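Local coordinates for protein beta-glycosidase (Bacteroides caccae, PDB 6T2R) that probably cleaves internal beta-galactoside linkages in mucin O-glycans as a family 16 endo-acting glycoside hydrolase of the human gut, at residues W47-Q61 with Y229-V241. Residues are numbered along the deposited sequence; the frame is centred on the assembly and turned at random.
With SO4 (sulfate ion), chain C.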
loop_
_atom_site.group_PDB
_atom_site.type_symbol
_atom_site.label_atom_id
_atom_site.label_comp_id
_atom_site.label_asym_id
_atom_site.label_seq_id
_atom_site.Cartn_x
_atom_site.Cartn_y
_atom_site.Cartn_z
ATOM N N TRP A 47 1.174 0.070 14.168
ATOM C CA TRP A 47 0.014 -0.444 13.398
ATOM C C TRP A 47 -1.281 -0.357 14.216
ATOM O O TRP A 47 -1.237 -0.477 15.460
ATOM C CB TRP A 47 0.246 -1.886 12.976
ATOM C CG TRP A 47 1.454 -2.080 12.122
ATOM C CD1 TRP A 47 2.648 -2.623 12.492
ATOM C CD2 TRP A 47 1.579 -1.750 10.738
ATOM N NE1 TRP A 47 3.511 -2.644 11.428
ATOM C CE2 TRP A 47 2.880 -2.131 10.336
ATOM C CE3 TRP A 47 0.730 -1.168 9.796
ATOM C CZ2 TRP A 47 3.336 -1.980 9.027
ATOM C CZ3 TRP A 47 1.189 -1.009 8.511
ATOM C CH2 TRP A 47 2.477 -1.390 8.135
ATOM N N SER A 48 -2.384 -0.150 13.512
ATOM C CA SER A 48 -3.774 -0.306 13.993
ATOM C C SER A 48 -4.538 -1.038 12.899
ATOM O O SER A 48 -4.159 -0.908 11.670
ATOM C CB SER A 48 -4.402 1.042 14.303
ATOM O OG SER A 48 -3.629 1.791 15.225
ATOM N N ARG A 49 -5.552 -1.793 13.298
ATOM C CA ARG A 49 -6.498 -2.430 12.353
ATOM C C ARG A 49 -7.294 -1.340 11.654
ATOM O O ARG A 49 -7.587 -0.287 12.285
ATOM C CB ARG A 49 -7.417 -3.437 13.052
ATOM C CG ARG A 49 -6.674 -4.639 13.612
ATOM C CD ARG A 49 -7.613 -5.738 14.101
ATOM N NE ARG A 49 -6.816 -6.874 14.534
ATOM C CZ ARG A 49 -7.267 -7.940 15.193
ATOM N NH1 ARG A 49 -8.543 -8.089 15.476
ATOM N NH2 ARG A 49 -6.428 -8.888 15.520
ATOM N N ILE A 50 -7.626 -1.578 10.389
ATOM C CA ILE A 50 -8.346 -0.557 9.594
ATOM C C ILE A 50 -9.834 -0.717 9.875
ATOM O O ILE A 50 -10.404 -1.780 9.655
ATOM C CB ILE A 50 -8.032 -0.675 8.090
ATOM C CG1 ILE A 50 -6.552 -0.422 7.758
ATOM C CG2 ILE A 50 -8.952 0.235 7.300
ATOM C CD1 ILE A 50 -6.171 -0.814 6.349
ATOM N N PRO A 51 -10.545 0.379 10.199
ATOM C CA PRO A 51 -11.986 0.298 10.379
ATOM C C PRO A 51 -12.745 0.244 9.046
ATOM O O PRO A 51 -12.198 0.624 7.995
ATOM C CB PRO A 51 -12.308 1.581 11.160
ATOM C CG PRO A 51 -11.249 2.578 10.719
ATOM C CD PRO A 51 -10.030 1.751 10.356
ATOM N N ARG A 52 -13.995 -0.210 9.145
ATOM C CA ARG A 52 -15.051 -0.137 8.107
ATOM C C ARG A 52 -15.145 1.289 7.558
ATOM O O ARG A 52 -15.102 2.206 8.346
ATOM C CB ARG A 52 -16.397 -0.539 8.720
ATOM C CG ARG A 52 -17.519 -0.701 7.704
ATOM C CD ARG A 52 -17.148 -1.641 6.589
ATOM N NE ARG A 52 -16.711 -2.933 7.130
ATOM C CZ ARG A 52 -17.530 -3.876 7.633
ATOM N NH1 ARG A 52 -17.051 -5.029 8.070
ATOM N NH2 ARG A 52 -18.833 -3.671 7.708
ATOM N N GLY A 53 -15.326 1.437 6.250
ATOM C CA GLY A 53 -15.797 2.684 5.621
ATOM C C GLY A 53 -16.486 2.409 4.296
ATOM O O GLY A 53 -16.487 1.215 3.832
ATOM N N LYS A 54 -16.980 3.486 3.674
ATOM C CA LYS A 54 -17.921 3.449 2.524
ATOM C C LYS A 54 -17.207 3.087 1.223
ATOM O O LYS A 54 -17.774 2.325 0.444
ATOM C CB LYS A 54 -18.634 4.793 2.336
ATOM C CG LYS A 54 -19.178 5.482 3.585
ATOM C CD LYS A 54 -20.339 4.775 4.225
ATOM C CE LYS A 54 -21.654 5.061 3.536
ATOM N NZ LYS A 54 -22.655 4.048 3.936
ATOM N N PRO A 55 -15.984 3.596 0.896
ATOM C CA PRO A 55 -15.391 3.313 -0.420
ATOM C C PRO A 55 -15.225 1.803 -0.646
ATOM O O PRO A 55 -15.150 1.077 0.346
ATOM C CB PRO A 55 -14.034 4.034 -0.442
ATOM C CG PRO A 55 -13.995 4.913 0.831
ATOM C CD PRO A 55 -15.112 4.434 1.744
ATOM N N ASP A 56 -15.196 1.374 -1.919
ATOM C CA ASP A 56 -15.125 -0.051 -2.356
ATOM C C ASP A 56 -14.006 -0.797 -1.612
ATOM O O ASP A 56 -14.156 -2.016 -1.360
ATOM C CB ASP A 56 -14.836 -0.211 -3.859
ATOM C CG ASP A 56 -16.049 -0.100 -4.763
ATOM O OD1 ASP A 56 -17.119 0.250 -4.251
ATOM O OD2 ASP A 56 -15.911 -0.357 -5.979
ATOM N N TRP A 57 -12.905 -0.108 -1.314
ATOM C CA TRP A 57 -11.716 -0.742 -0.706
ATOM C C TRP A 57 -12.002 -0.995 0.767
ATOM O O TRP A 57 -11.477 -1.984 1.282
ATOM C CB TRP A 57 -10.464 0.118 -0.916
ATOM C CG TRP A 57 -10.320 1.253 0.044
ATOM C CD1 TRP A 57 -10.721 2.547 -0.137
ATOM C CD2 TRP A 57 -9.711 1.202 1.338
ATOM N NE1 TRP A 57 -10.377 3.309 0.942
ATOM C CE2 TRP A 57 -9.749 2.515 1.860
ATOM C CE3 TRP A 57 -9.101 0.190 2.089
ATOM C CZ2 TRP A 57 -9.226 2.837 3.107
ATOM C CZ3 TRP A 57 -8.600 0.513 3.336
ATOM C CH2 TRP A 57 -8.639 1.820 3.822
ATOM N N GLN A 58 -12.772 -0.113 1.399
ATOM C CA GLN A 58 -12.912 -0.071 2.876
ATOM C C GLN A 58 -14.225 -0.734 3.333
ATOM O O GLN A 58 -14.417 -0.845 4.558
ATOM C CB GLN A 58 -12.806 1.368 3.353
ATOM C CG GLN A 58 -12.160 1.461 4.723
ATOM C CD GLN A 58 -12.164 2.877 5.203
ATOM O OE1 GLN A 58 -12.550 3.770 4.457
ATOM N NE2 GLN A 58 -11.720 3.079 6.436
ATOM N N ASN A 59 -15.082 -1.093 2.369
ATOM C CA ASN A 59 -16.329 -1.886 2.495
ATOM C C ASN A 59 -16.296 -3.034 3.493
ATOM O O ASN A 59 -17.354 -3.357 4.048
ATOM C CB ASN A 59 -16.557 -2.742 1.248
ATOM C CG ASN A 59 -17.559 -2.028 0.431
ATOM O OD1 ASN A 59 -18.034 -1.042 0.932
ATOM N ND2 ASN A 59 -17.867 -2.497 -0.751
ATOM N N THR A 60 -15.205 -3.774 3.485
ATOM C CA THR A 60 -15.119 -5.122 4.089
ATOM C C THR A 60 -14.244 -5.078 5.338
ATOM O O THR A 60 -14.099 -6.154 5.996
ATOM C CB THR A 60 -14.568 -6.063 3.018
ATOM O OG1 THR A 60 -13.324 -5.505 2.559
ATOM C CG2 THR A 60 -15.556 -6.250 1.884
ATOM N N GLN A 61 -13.630 -3.915 5.609
ATOM C CA GLN A 61 -12.534 -3.801 6.608
ATOM C C GLN A 61 -13.167 -4.132 7.946
ATOM O O GLN A 61 -14.352 -3.764 8.113
ATOM C CB GLN A 61 -11.882 -2.428 6.544
ATOM C CG GLN A 61 -11.191 -2.170 5.204
ATOM C CD GLN A 61 -10.016 -3.075 4.858
ATOM O OE1 GLN A 61 -9.265 -3.514 5.733
ATOM N NE2 GLN A 61 -9.852 -3.361 3.566
ATOM N N TYR A 229 1.334 8.015 5.582
ATOM C CA TYR A 229 1.116 6.764 6.350
ATOM C C TYR A 229 0.889 5.616 5.361
ATOM O O TYR A 229 0.441 5.852 4.204
ATOM C CB TYR A 229 0.017 6.937 7.394
ATOM C CG TYR A 229 -1.423 6.914 6.933
ATOM C CD1 TYR A 229 -2.156 5.744 6.982
ATOM C CD2 TYR A 229 -2.082 8.072 6.544
ATOM C CE1 TYR A 229 -3.495 5.708 6.622
ATOM C CE2 TYR A 229 -3.419 8.054 6.181
ATOM C CZ TYR A 229 -4.131 6.874 6.245
ATOM O OH TYR A 229 -5.451 6.833 5.930
ATOM N N LEU A 230 1.196 4.403 5.823
ATOM C CA LEU A 230 1.241 3.168 5.007
ATOM C C LEU A 230 0.043 2.309 5.379
ATOM O O LEU A 230 -0.262 2.221 6.571
ATOM C CB LEU A 230 2.526 2.421 5.352
ATOM C CG LEU A 230 2.683 1.081 4.657
ATOM C CD1 LEU A 230 2.591 1.202 3.132
ATOM C CD2 LEU A 230 4.010 0.461 5.059
ATOM N N LEU A 231 -0.643 1.811 4.375
ATOM C CA LEU A 231 -1.789 0.881 4.467
ATOM C C LEU A 231 -1.360 -0.403 3.755
ATOM O O LEU A 231 -0.811 -0.318 2.599
ATOM C CB LEU A 231 -3.026 1.479 3.770
ATOM C CG LEU A 231 -3.511 2.846 4.274
ATOM C CD1 LEU A 231 -2.780 3.992 3.559
ATOM C CD2 LEU A 231 -5.004 3.003 4.048
ATOM N N ILE A 232 -1.666 -1.526 4.377
ATOM C CA ILE A 232 -1.502 -2.903 3.834
ATOM C C ILE A 232 -2.791 -3.645 4.159
ATOM O O ILE A 232 -3.119 -3.717 5.365
ATOM C CB ILE A 232 -0.285 -3.634 4.428
ATOM C CG1 ILE A 232 1.000 -2.828 4.242
ATOM C CG2 ILE A 232 -0.203 -5.014 3.785
ATOM C CD1 ILE A 232 2.214 -3.359 4.959
ATOM N N ASP A 233 -3.552 -4.084 3.159
ATOM C CA ASP A 233 -4.898 -4.589 3.502
ATOM C C ASP A 233 -5.430 -5.451 2.375
ATOM O O ASP A 233 -5.233 -5.103 1.199
ATOM C CB ASP A 233 -5.857 -3.431 3.834
ATOM C CG ASP A 233 -6.177 -2.547 2.636
ATOM O OD1 ASP A 233 -5.300 -1.747 2.237
ATOM O OD2 ASP A 233 -7.271 -2.723 2.074
ATOM N N MET A 234 -6.045 -6.557 2.777
ATOM C CA MET A 234 -6.862 -7.418 1.915
ATOM C C MET A 234 -8.136 -6.638 1.594
ATOM O O MET A 234 -8.607 -5.814 2.432
ATOM C CB MET A 234 -7.186 -8.745 2.610
ATOM C CG MET A 234 -8.009 -9.714 1.771
ATOM S SD MET A 234 -7.348 -10.021 0.136
ATOM C CE MET A 234 -5.859 -10.946 0.510
ATOM N N GLN A 235 -8.638 -6.889 0.396
ATOM C CA GLN A 235 -9.794 -6.200 -0.193
ATOM C C GLN A 235 -10.540 -7.270 -0.993
ATOM O O GLN A 235 -9.868 -8.142 -1.634
ATOM C CB GLN A 235 -9.313 -5.009 -1.041
ATOM C CG GLN A 235 -8.661 -3.919 -0.214
ATOM C CD GLN A 235 -8.079 -2.753 -0.982
ATOM O OE1 GLN A 235 -8.015 -2.720 -2.212
ATOM N NE2 GLN A 235 -7.589 -1.807 -0.231
ATOM N N LEU A 236 -11.869 -7.212 -0.953
ATOM C CA LEU A 236 -12.751 -8.158 -1.693
ATOM C C LEU A 236 -13.905 -7.397 -2.360
ATOM O O LEU A 236 -14.652 -6.696 -1.633
ATOM C CB LEU A 236 -13.286 -9.211 -0.711
ATOM C CG LEU A 236 -12.314 -10.328 -0.333
ATOM C CD1 LEU A 236 -12.914 -11.210 0.769
ATOM C CD2 LEU A 236 -11.935 -11.160 -1.552
ATOM N N GLY A 237 -14.005 -7.501 -3.690
ATOM C CA GLY A 237 -15.096 -6.920 -4.499
ATOM C C GLY A 237 -14.974 -5.417 -4.743
ATOM O O GLY A 237 -14.235 -4.701 -4.019
ATOM N N GLY A 238 -15.741 -4.950 -5.727
ATOM C CA GLY A 238 -15.818 -3.548 -6.173
ATOM C C GLY A 238 -15.948 -3.509 -7.683
ATOM O O GLY A 238 -15.886 -4.583 -8.331
ATOM N N SER A 239 -16.109 -2.317 -8.250
ATOM C CA SER A 239 -16.450 -2.188 -9.682
ATOM C C SER A 239 -15.215 -2.578 -10.476
ATOM O O SER A 239 -15.383 -3.181 -11.520
ATOM C CB SER A 239 -16.957 -0.804 -10.029
ATOM O OG SER A 239 -16.336 0.163 -9.204
ATOM N N TRP A 240 -14.020 -2.279 -9.969
ATOM C CA TRP A 240 -12.753 -2.545 -10.699
ATOM C C TRP A 240 -12.464 -4.056 -10.745
ATOM O O TRP A 240 -12.206 -4.606 -11.835
ATOM C CB TRP A 240 -11.596 -1.743 -10.086
ATOM C CG TRP A 240 -10.315 -1.890 -10.843
ATOM C CD1 TRP A 240 -10.191 -2.135 -12.175
ATOM C CD2 TRP A 240 -8.975 -1.791 -10.325
ATOM N NE1 TRP A 240 -8.870 -2.202 -12.523
ATOM C CE2 TRP A 240 -8.100 -1.988 -11.412
ATOM C CE3 TRP A 240 -8.428 -1.586 -9.047
ATOM C CZ2 TRP A 240 -6.717 -1.973 -11.267
ATOM C CZ3 TRP A 240 -7.057 -1.528 -8.903
ATOM C CH2 TRP A 240 -6.213 -1.723 -10.000
ATOM N N VAL A 241 -12.500 -4.734 -9.612
ATOM C CA VAL A 241 -12.010 -6.146 -9.554
ATOM C C VAL A 241 -13.092 -7.101 -10.070
ATOM O O VAL A 241 -12.733 -8.155 -10.604
ATOM C CB VAL A 241 -11.552 -6.504 -8.134
ATOM C CG1 VAL A 241 -12.719 -6.533 -7.149
ATOM C CG2 VAL A 241 -10.750 -7.794 -8.137
HETATM S S SO4 C . -20.297 -6.411 9.733
HETATM O O1 SO4 C . -18.905 -6.678 9.913
HETATM O O2 SO4 C . -21.096 -7.623 9.940
HETATM O O3 SO4 C . -20.686 -5.412 10.696
HETATM O O4 SO4 C . -20.531 -5.933 8.385
HETATM O O HOH W 1 -13.350 -0.679 -7.413
HETATM O O HOH W 2 -12.921 -4.657 0.165
#
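D56 OD2 is gripped by the backbone N-H of S239, weakly by S239 OG, and by a water, where the loop after strand 48-49 packs on the end of strand 228-233 and the loop that follows it; the firm bonds across run from side chain to backbone. S239 N lies 3.0 Å from D56 OD2, on the syn side but 30° out of the carboxylate plane. The water bridges the same oxygen to W240 N, so one oxygen gathers the backbone at S239 and W240. G238 packs its CA against this carboxylate, 3.2 Å from D56 OD2.

Deeper in, the amide of Q61, its chain bent at chi2 (-64°), gives NE2 to two carbonyls: W57 O at 3.1 Å within its own loop, nearly straight at 168°, and M234 O at 3.0 Å across the contact. D233 OD2 lies at the edge of the W57 indole, 3.4 Å from W57 CE3, while D233 OD1 is bonded to W127 NE1.

Apolar contacts flank the polar ones. W57 CH2 reaches L231 CD2 at 3.8 Å, I50 CD1 packs on D233 CB, and CH2 of the W47 ring meets I232 CD1 obliquely at 3.7 Å, its NE1 held by D35. The family 16 fold is a beta-jelly roll, and here the loop after strand 48-49 is fixed to the end of strand 228-233. The chemistry implies a division of labour: in the buried part two carbonyls fix the rotation of the Q61 amide and join both backbones through it, while D56 holds S239 at the more exposed margin.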